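Local coordinates for guanine nucleotide exchange protein (PDB 1XSZ) that probably acts as a guanine nucleotide exchange factor for Arf GTPases, with a Sec7 domain and a C-terminal domain that caps its active site, at residues E46-Q51 / E58-Y63; A133-A138 / Q249-L254. One frame throughout, in Å; residues are numbered along the deposited sequence. Where two conformers were deposited one is given.

Interaction 1 of 2, residues E46-Q51 / E58-Y63; sequences EFFHQQ and EAVGDY
The Phe48 ring meets Val60 over one face and Tyr63 at its edge, a worked example of how one aromatic side chain joins two successive helices. Val60 CG1 stands 3.7 Å above the plane of the Phe48 ring, offset toward the rim, and makes a CH-pi contact 18° off the ring normal. Its nearest ring atom is Phe48 CG, 3.8 Å from Val60 CG1. The second methyl, Val60 CG2, reaches the CD2 side of the same ring at 4.0 Å from Phe48 CD2. Val60 owes this two-pronged grip to its first torsion (chi1 169°), which sets CG1 anti to the backbone N and CG2 anti to the carbonyl carbon.

At the far end of the Phe48 ring, Tyr63 CD2 lies near the ring plane, 3.7 Å from Phe48 CE1. The two rings meet obliquely, with planes at 73° and centroids 5.8 Å apart. Around them, Ile26 of helix 22-35 touches both Phe48 and Tyr63, and Phe78 and Val74 of helix 69-80 pack on Phe48 and Tyr63 respectively.

Between helices 40-50 and 57-64 of the Sec7 domain the contact is thus apolar and buried, resting on shape and dispersion; the polar end of Tyr63 is satisfied elsewhere, its OH hydrogen-bonded to Glu70.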
ATOM      1  N   GLU A  46      -3.938  -5.115  19.477  1.00 16.92           N
ATOM      2  CA  GLU A  46      -4.411  -6.352  20.084  1.00 16.35           C
ATOM      3  C   GLU A  46      -5.817  -6.701  19.606  1.00 16.78           C
ATOM      4  O   GLU A  46      -6.133  -7.872  19.417  1.00 17.13           O
ATOM      5  CB  GLU A  46      -4.389  -6.234  21.612  1.00 19.22           C
ATOM      6  CG  GLU A  46      -4.777  -7.509  22.356  1.00 23.63           C
ATOM      7  CD  GLU A  46      -3.840  -8.669  22.070  1.00 26.01           C
ATOM      8  OE1 GLU A  46      -2.607  -8.474  22.137  1.00 28.55           O
ATOM      9  OE2 GLU A  46      -4.335  -9.783  21.794  1.00 28.89           O
ATOM     10  N   PHE A  47      -6.652  -5.685  19.401  1.00 16.35           N
ATOM     11  CA  PHE A  47      -8.015  -5.917  18.935  1.00 15.76           C
ATOM     12  C   PHE A  47      -7.988  -6.511  17.524  1.00 16.64           C
ATOM     13  O   PHE A  47      -8.759  -7.410  17.208  1.00 17.66           O
ATOM     14  CB  PHE A  47      -8.816  -4.609  18.930  1.00 16.08           C
ATOM     15  CG  PHE A  47     -10.306  -4.812  18.864  1.00 18.14           C
ATOM     16  CD1 PHE A  47     -11.017  -5.209  19.996  1.00 18.37           C
ATOM     17  CD2 PHE A  47     -10.997  -4.634  17.671  1.00 19.16           C
ATOM     18  CE1 PHE A  47     -12.395  -5.425  19.937  1.00 19.82           C
ATOM     19  CE2 PHE A  47     -12.376  -4.849  17.603  1.00 19.69           C
ATOM     20  CZ  PHE A  47     -13.074  -5.245  18.739  1.00 21.00           C
ATOM     21  N   PHE A  48      -7.096  -6.001  16.680  1.00 16.88           N
ATOM     22  CA  PHE A  48      -6.966  -6.505  15.313  1.00 16.44           C
ATOM     23  C   PHE A  48      -6.620  -7.996  15.341  1.00 17.07           C
ATOM     24  O   PHE A  48      -7.163  -8.783  14.566  1.00 17.04           O
ATOM     25  CB  PHE A  48      -5.864  -5.748  14.567  1.00 16.39           C
ATOM     26  CG  PHE A  48      -6.227  -4.339  14.170  1.00 15.74           C
ATOM     27  CD1 PHE A  48      -5.229  -3.450  13.792  1.00 15.22           C
ATOM     28  CD2 PHE A  48      -7.554  -3.912  14.131  1.00 15.99           C
ATOM     29  CE1 PHE A  48      -5.536  -2.157  13.379  1.00 15.62           C
ATOM     30  CE2 PHE A  48      -7.872  -2.618  13.717  1.00 16.14           C
ATOM     31  CZ  PHE A  48      -6.862  -1.741  13.340  1.00 15.14           C
ATOM     32  N   HIS A  49      -5.700  -8.377  16.222  1.00 16.78           N
ATOM     33  CA  HIS A  49      -5.309  -9.779  16.342  1.00 17.45           C
ATOM     34  C   HIS A  49      -6.448 -10.621  16.915  1.00 18.63           C
ATOM     35  O   HIS A  49      -6.805 -11.662  16.363  1.00 20.13           O
ATOM     36  CB  HIS A  49      -4.079  -9.914  17.248  1.00 17.25           C
ATOM     37  CG  HIS A  49      -2.779  -9.655  16.552  1.00 17.38           C
ATOM     38  ND1 HIS A  49      -1.834  -8.780  17.041  1.00 19.04           N
ATOM     39  CD2 HIS A  49      -2.249 -10.192  15.428  1.00 15.58           C
ATOM     40  CE1 HIS A  49      -0.776  -8.791  16.250  1.00 15.63           C
ATOM     41  NE2 HIS A  49      -1.002  -9.640  15.264  1.00 20.71           N
ATOM     42  N   GLN A  50      -7.013 -10.162  18.025  1.00 17.86           N
ATOM     43  CA  GLN A  50      -8.095 -10.879  18.693  1.00 19.10           C
ATOM     44  C   GLN A  50      -9.354 -11.077  17.863  1.00 19.13           C
ATOM     45  O   GLN A  50      -9.962 -12.145  17.894  1.00 19.08           O
ATOM     46  CB  GLN A  50      -8.485 -10.159  19.987  1.00 20.95           C
ATOM     47  CG  GLN A  50      -7.526 -10.346  21.147  1.00 22.49           C
ATOM     48  CD  GLN A  50      -7.488 -11.778  21.640  1.00 25.21           C
ATOM     49  OE1 GLN A  50      -8.512 -12.461  21.671  1.00 27.25           O
ATOM     50  NE2 GLN A  50      -6.309 -12.237  22.040  1.00 27.22           N
ATOM     51  N   GLN A  51      -9.744 -10.048  17.118  1.00 18.87           N
ATOM     52  CA  GLN A  51     -10.971 -10.109  16.332  1.00 19.52           C
ATOM     53  C   GLN A  51     -10.758 -10.272  14.833  1.00 19.30           C
ATOM     54  O   GLN A  51     -11.617  -9.897  14.036  1.00 20.60           O
ATOM     55  CB  GLN A  51     -11.796  -8.846  16.597  1.00 19.76           C
ATOM     56  CG  GLN A  51     -12.041  -8.568  18.078  1.00 20.52           C
ATOM     57  CD  GLN A  51     -12.979  -9.573  18.720  1.00 22.50           C
ATOM     58  OE1 GLN A  51     -13.079  -9.652  19.946  1.00 24.27           O
ATOM     59  NE2 GLN A  51     -13.679 -10.337  17.895  1.00 19.70           N
ATOM     60  N   GLU A  58      -9.313  -6.115   4.970  1.00 15.04           N
ATOM     61  CA  GLU A  58      -8.746  -5.219   3.973  1.00 14.81           C
ATOM     62  C   GLU A  58      -8.557  -3.879   4.677  1.00 14.28           C
ATOM     63  O   GLU A  58      -7.524  -3.227   4.527  1.00 14.38           O
ATOM     64  CB  GLU A  58      -9.679  -5.071   2.764  1.00 16.15           C
ATOM     65  CG  GLU A  58      -9.995  -6.394   2.082  1.00 17.60           C
ATOM     66  CD  GLU A  58     -10.436  -6.227   0.639  1.00 18.90           C
ATOM     67  OE1 GLU A  58     -11.000  -5.165   0.305  1.00 22.92           O
ATOM     68  OE2 GLU A  58     -10.229  -7.166  -0.154  1.00 23.66           O
ATOM     69  N   ALA A  59      -9.555  -3.487   5.467  1.00 15.57           N
ATOM     70  CA  ALA A  59      -9.507  -2.235   6.214  1.00 14.87           C
ATOM     71  C   ALA A  59      -8.442  -2.280   7.308  1.00 14.64           C
ATOM     72  O   ALA A  59      -7.786  -1.279   7.574  1.00 14.33           O
ATOM     73  CB  ALA A  59     -10.875  -1.931   6.825  1.00 16.02           C
ATOM     74  N   VAL A  60      -8.277  -3.437   7.941  1.00 13.69           N
ATOM     75  CA  VAL A  60      -7.260  -3.583   8.979  1.00 14.57           C
ATOM     76  C   VAL A  60      -5.882  -3.406   8.341  1.00 14.12           C
ATOM     77  O   VAL A  60      -5.028  -2.673   8.848  1.00 13.80           O
ATOM     78  CB  VAL A  60      -7.343  -4.975   9.642  1.00 14.28           C
ATOM     79  CG1 VAL A  60      -6.122  -5.215  10.516  1.00 14.75           C
ATOM     80  CG2 VAL A  60      -8.600  -5.063  10.488  1.00 15.47           C
ATOM     81  N   GLY A  61      -5.675  -4.085   7.216  1.00 14.59           N
ATOM     82  CA  GLY A  61      -4.410  -3.988   6.516  1.00 14.66           C
ATOM     83  C   GLY A  61      -4.144  -2.574   6.038  1.00 14.34           C
ATOM     84  O   GLY A  61      -3.008  -2.100   6.067  1.00 14.52           O
ATOM     85  N   ASP A  62      -5.196  -1.885   5.607  1.00 13.86           N
ATOM     86  CA  ASP A  62      -5.032  -0.525   5.129  1.00 14.26           C
ATOM     87  C   ASP A  62      -4.654   0.421   6.260  1.00 14.10           C
ATOM     88  O   ASP A  62      -3.790   1.287   6.103  1.00 15.75           O
ATOM     89  CB  ASP A  62      -6.311  -0.035   4.461  1.00 14.80           C
ATOM     90  CG  ASP A  62      -6.045   1.091   3.512  1.00 18.46           C
ATOM     91  OD1 ASP A  62      -5.433   0.818   2.461  1.00 18.81           O
ATOM     92  OD2 ASP A  62      -6.422   2.239   3.824  1.00 20.50           O
ATOM     93  N   TYR A  63      -5.301   0.256   7.405  1.00 14.19           N
ATOM     94  CA  TYR A  63      -5.002   1.088   8.560  1.00 13.73           C
ATOM     95  C   TYR A  63      -3.554   0.862   9.006  1.00 13.33           C
ATOM     96  O   TYR A  63      -2.786   1.808   9.194  1.00 14.54           O
ATOM     97  CB  TYR A  63      -5.939   0.744   9.720  1.00 15.20           C
ATOM     98  CG  TYR A  63      -5.688   1.583  10.951  1.00 16.12           C
ATOM     99  CD1 TYR A  63      -6.353   2.796  11.142  1.00 15.63           C
ATOM    100  CD2 TYR A  63      -4.743   1.192  11.899  1.00 15.99           C
ATOM    101  CE1 TYR A  63      -6.080   3.599  12.247  1.00 17.72           C
ATOM    102  CE2 TYR A  63      -4.461   1.987  13.002  1.00 16.76           C
ATOM    103  CZ  TYR A  63      -5.132   3.186  13.169  1.00 18.11           C
ATOM    104  OH  TYR A  63      -4.848   3.970  14.262  1.00 22.47           O
TER

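Interaction 2 of 2, residues A133-A138 / Q249-L254; sequences AAYLLA and QPKSWL
Tyr135 OH is held by two donors from the opposing segment, Trp253 NE1 and Lys251 NZ, and illustrates how a single hydroxyl can join two domains. Trp253 NE1 donates to Tyr135 OH over 3.0 Å with an N-H...O angle of 155°, and the oxygen sits at the indole edge, close to the ring plane. The ammonium group arrives from another direction: Lys251 NZ is also 3.0 Å from Tyr135 OH, and the angle from Trp253 NE1 through Tyr135 OH to Lys251 NZ is 114°. Tyr135 CZ and the two nitrogens lie nearly in one plane about the oxygen.

Asp110 completes the cluster, hydrogen-bonding to Tyr135 OH through OD1, which gives the hydroxyl three polar partners, and forming a salt bridge to Lys251 NZ through OD2. The carboxylate probably offsets the lysine charge and fixes the rotation of the phenol O-H.

Reach is achieved differently on the two sides. Lys251, at the N-cap position of helix 252-258, runs extended beyond CG and meets Tyr135 from the opposite direction, its CD 3.7 Å from Tyr135 OH. Trp253 CG lies between its backbone N and carbonyl carbon (chi1 84°), a torsion that brings the indole N-H to the hydroxyl. Apolar contact is slight, the nearest ring carbons being Tyr135 CE1 and Trp253 CZ2 at 4.5 Å. Leu254 CD2 packs over one face of the indole.

Phe139, one turn beyond Tyr135, stacks on Trp253 and meets Tyr135 edge-to-face. Through the Asp110 cluster and this aromatic packing, helix 131-149 of the Sec7 domain and helix 106-123, which carries Asp110, are joined to the start of helix 252-258, just after strand 243-248 at one border of the capping domain's antiparallel sheet.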
ATOM      1  N   ALA A 133      19.548  -4.433   7.282  1.00 20.23           N
ATOM      2  CA  ALA A 133      20.014  -5.663   6.663  1.00 18.57           C
ATOM      3  C   ALA A 133      18.846  -6.634   6.551  1.00 17.41           C
ATOM      4  O   ALA A 133      18.719  -7.353   5.559  1.00 17.22           O
ATOM      5  CB  ALA A 133      21.140  -6.274   7.493  1.00 18.76           C
ATOM      6  N   ALA A 134      17.993  -6.652   7.571  1.00 18.02           N
ATOM      7  CA  ALA A 134      16.830  -7.528   7.569  1.00 16.31           C
ATOM      8  C   ALA A 134      15.860  -7.086   6.478  1.00 15.77           C
ATOM      9  O   ALA A 134      15.241  -7.921   5.822  1.00 14.63           O
ATOM     10  CB  ALA A 134      16.144  -7.502   8.933  1.00 18.70           C
ATOM     11  N   TYR A 135      15.743  -5.776   6.289  1.00 15.20           N
ATOM     12  CA  TYR A 135      14.856  -5.218   5.268  1.00 13.78           C
ATOM     13  C   TYR A 135      15.351  -5.634   3.882  1.00 14.20           C
ATOM     14  O   TYR A 135      14.567  -6.067   3.032  1.00 13.85           O
ATOM     15  CB  TYR A 135      14.819  -3.690   5.389  1.00 14.61           C
ATOM     16  CG  TYR A 135      14.071  -2.984   4.276  1.00 13.64           C
ATOM     17  CD1 TYR A 135      12.695  -3.148   4.112  1.00 15.09           C
ATOM     18  CD2 TYR A 135      14.745  -2.144   3.394  1.00 16.41           C
ATOM     19  CE1 TYR A 135      12.010  -2.482   3.091  1.00 15.68           C
ATOM     20  CE2 TYR A 135      14.075  -1.476   2.374  1.00 16.81           C
ATOM     21  CZ  TYR A 135      12.708  -1.647   2.230  1.00 15.88           C
ATOM     22  OH  TYR A 135      12.052  -0.970   1.228  1.00 14.76           O
ATOM     23  N   LEU A 136      16.651  -5.501   3.642  1.00 13.93           N
ATOM     24  CA  LEU A 136      17.217  -5.899   2.359  1.00 13.08           C
ATOM     25  C   LEU A 136      16.916  -7.378   2.103  1.00 13.45           C
ATOM     26  O   LEU A 136      16.473  -7.753   1.017  1.00 13.21           O
ATOM     27  CB  LEU A 136      18.735  -5.672   2.342  1.00 15.42           C
ATOM     28  CG  LEU A 136      19.469  -6.248   1.123  1.00 15.22           C
ATOM     29  CD1 LEU A 136      19.013  -5.536  -0.141  1.00 17.44           C
ATOM     30  CD2 LEU A 136      20.972  -6.098   1.308  1.00 17.74           C
ATOM     31  N   LEU A 137      17.155  -8.215   3.105  0.50 11.56           N
ATOM     32  CA  LEU A 137      16.907  -9.644   2.969  0.50 12.12           C
ATOM     33  C   LEU A 137      15.432  -9.908   2.678  0.50 10.66           C
ATOM     34  O   LEU A 137      15.098 -10.743   1.837  0.50 11.18           O
ATOM     35  CB  LEU A 137      17.310 -10.369   4.253  0.50 15.07           C
ATOM     36  CG  LEU A 137      17.742 -11.827   4.114  0.50 17.83           C
ATOM     37  CD1 LEU A 137      19.014 -11.923   3.274  0.50 17.76           C
ATOM     38  CD2 LEU A 137      17.984 -12.393   5.499  0.50 17.71           C
ATOM     39  N   ALA A 138      14.556  -9.190   3.376  1.00 12.09           N
ATOM     40  CA  ALA A 138      13.123  -9.354   3.190  1.00 11.51           C
ATOM     41  C   ALA A 138      12.656  -9.015   1.781  1.00 12.72           C
ATOM     42  O   ALA A 138      11.981  -9.830   1.149  1.00 12.90           O
ATOM     43  CB  ALA A 138      12.355  -8.526   4.215  1.00 12.73           C
ATOM     44  N   GLN A 249       9.775   9.020  -6.387  1.00 20.80           N
ATOM     45  CA  GLN A 249      10.262   8.025  -7.327  1.00 20.16           C
ATOM     46  C   GLN A 249      10.132   6.641  -6.699  1.00 18.76           C
ATOM     47  O   GLN A 249      10.236   6.486  -5.483  1.00 18.62           O
ATOM     48  CB  GLN A 249      11.718   8.306  -7.697  1.00 22.24           C
ATOM     49  CG  GLN A 249      11.926   9.611  -8.461  1.00 23.76           C
ATOM     50  CD  GLN A 249      11.105   9.682  -9.736  1.00 24.16           C
ATOM     51  OE1 GLN A 249      11.048   8.725 -10.505  1.00 25.11           O
ATOM     52  NE2 GLN A 249      10.474  10.828  -9.971  1.00 26.71           N
ATOM     53  N   PRO A 250       9.899   5.617  -7.525  1.00 17.28           N
ATOM     54  CA  PRO A 250       9.748   4.242  -7.042  1.00 17.05           C
ATOM     55  C   PRO A 250      11.046   3.511  -6.716  1.00 17.65           C
ATOM     56  O   PRO A 250      12.018   3.593  -7.468  1.00 18.37           O
ATOM     57  CB  PRO A 250       9.021   3.569  -8.193  1.00 17.44           C
ATOM     58  CG  PRO A 250       9.670   4.229  -9.388  1.00 17.77           C
ATOM     59  CD  PRO A 250       9.654   5.690  -8.978  1.00 17.46           C
ATOM     60  N   LYS A 251      11.060   2.799  -5.592  1.00 15.75           N
ATOM     61  CA  LYS A 251      12.229   1.998  -5.254  1.00 15.40           C
ATOM     62  C   LYS A 251      12.259   0.917  -6.328  1.00 15.58           C
ATOM     63  O   LYS A 251      11.209   0.422  -6.756  1.00 15.17           O
ATOM     64  CB  LYS A 251      12.083   1.358  -3.874  1.00 16.22           C
ATOM     65  CG  LYS A 251      12.178   2.346  -2.730  1.00 16.76           C
ATOM     66  CD  LYS A 251      12.055   1.657  -1.381  1.00 17.07           C
ATOM     67  CE  LYS A 251      12.123   2.670  -0.252  1.00 18.64           C
ATOM     68  NZ  LYS A 251      11.967   2.030   1.076  1.00 20.05           N
ATOM     69  N   SER A 252      13.451   0.541  -6.772  0.50 13.40           N
ATOM     70  CA  SER A 252      13.566  -0.461  -7.820  0.50 13.58           C
ATOM     71  C   SER A 252      12.848  -1.766  -7.496  0.50 12.74           C
ATOM     72  O   SER A 252      12.197  -2.340  -8.364  0.50 12.14           O
ATOM     73  CB  SER A 252      15.040  -0.750  -8.135  0.50 15.40           C
ATOM     74  OG  SER A 252      15.694  -1.367  -7.044  0.50 19.89           O
ATOM     75  N   TRP A 253      12.952  -2.236  -6.255  1.00 13.63           N
ATOM     76  CA  TRP A 253      12.301  -3.491  -5.910  1.00 12.68           C
ATOM     77  C   TRP A 253      10.784  -3.408  -5.974  1.00 12.18           C
ATOM     78  O   TRP A 253      10.134  -4.401  -6.277  1.00 13.16           O
ATOM     79  CB  TRP A 253      12.778  -4.032  -4.546  1.00 14.00           C
ATOM     80  CG  TRP A 253      12.117  -3.493  -3.309  1.00 14.04           C
ATOM     81  CD1 TRP A 253      12.546  -2.455  -2.531  1.00 12.21           C
ATOM     82  CD2 TRP A 253      10.962  -4.032  -2.651  1.00 13.08           C
ATOM     83  NE1 TRP A 253      11.741  -2.319  -1.426  1.00 14.13           N
ATOM     84  CE2 TRP A 253      10.760  -3.275  -1.474  1.00 13.01           C
ATOM     85  CE3 TRP A 253      10.082  -5.087  -2.938  1.00 13.43           C
ATOM     86  CZ2 TRP A 253       9.715  -3.537  -0.582  1.00 13.59           C
ATOM     87  CZ3 TRP A 253       9.043  -5.348  -2.050  1.00 13.84           C
ATOM     88  CH2 TRP A 253       8.870  -4.577  -0.887  1.00 14.53           C
ATOM     89  N   LEU A 254      10.225  -2.230  -5.703  1.00 12.50           N
ATOM     90  CA  LEU A 254       8.776  -2.056  -5.774  1.00 11.53           C
ATOM     91  C   LEU A 254       8.326  -2.031  -7.237  1.00 12.95           C
ATOM     92  O   LEU A 254       7.226  -2.470  -7.560  1.00 13.84           O
ATOM     93  CB  LEU A 254       8.351  -0.785  -5.036  1.00 12.90           C
ATOM     94  CG  LEU A 254       8.520  -0.889  -3.511  1.00 13.54           C
ATOM     95  CD1 LEU A 254       8.239   0.446  -2.840  1.00 17.41           C
ATOM     96  CD2 LEU A 254       7.581  -1.969  -2.977  1.00 15.27           C
TER

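How the interactions relate
From the N terminus, interaction 1 comes first and closes a short loop: six residues separate 46-51 from 58-63, so it joins two consecutive helices inside the Sec7 domain. Interaction 2 opens only afterwards, and its 110 intervening residues carry the chain through the rest of that domain and into the capping domain before 249-254 returns to 133-138. The two loops therefore lie in series, neither nested nor crossing. The centres of interaction 1 and interaction 2 are about 25 Å apart, and their nearest atoms about 14 Å, with no touch. One contact is local and intradomain, the other links the domains, consistent with a cap held over the active site.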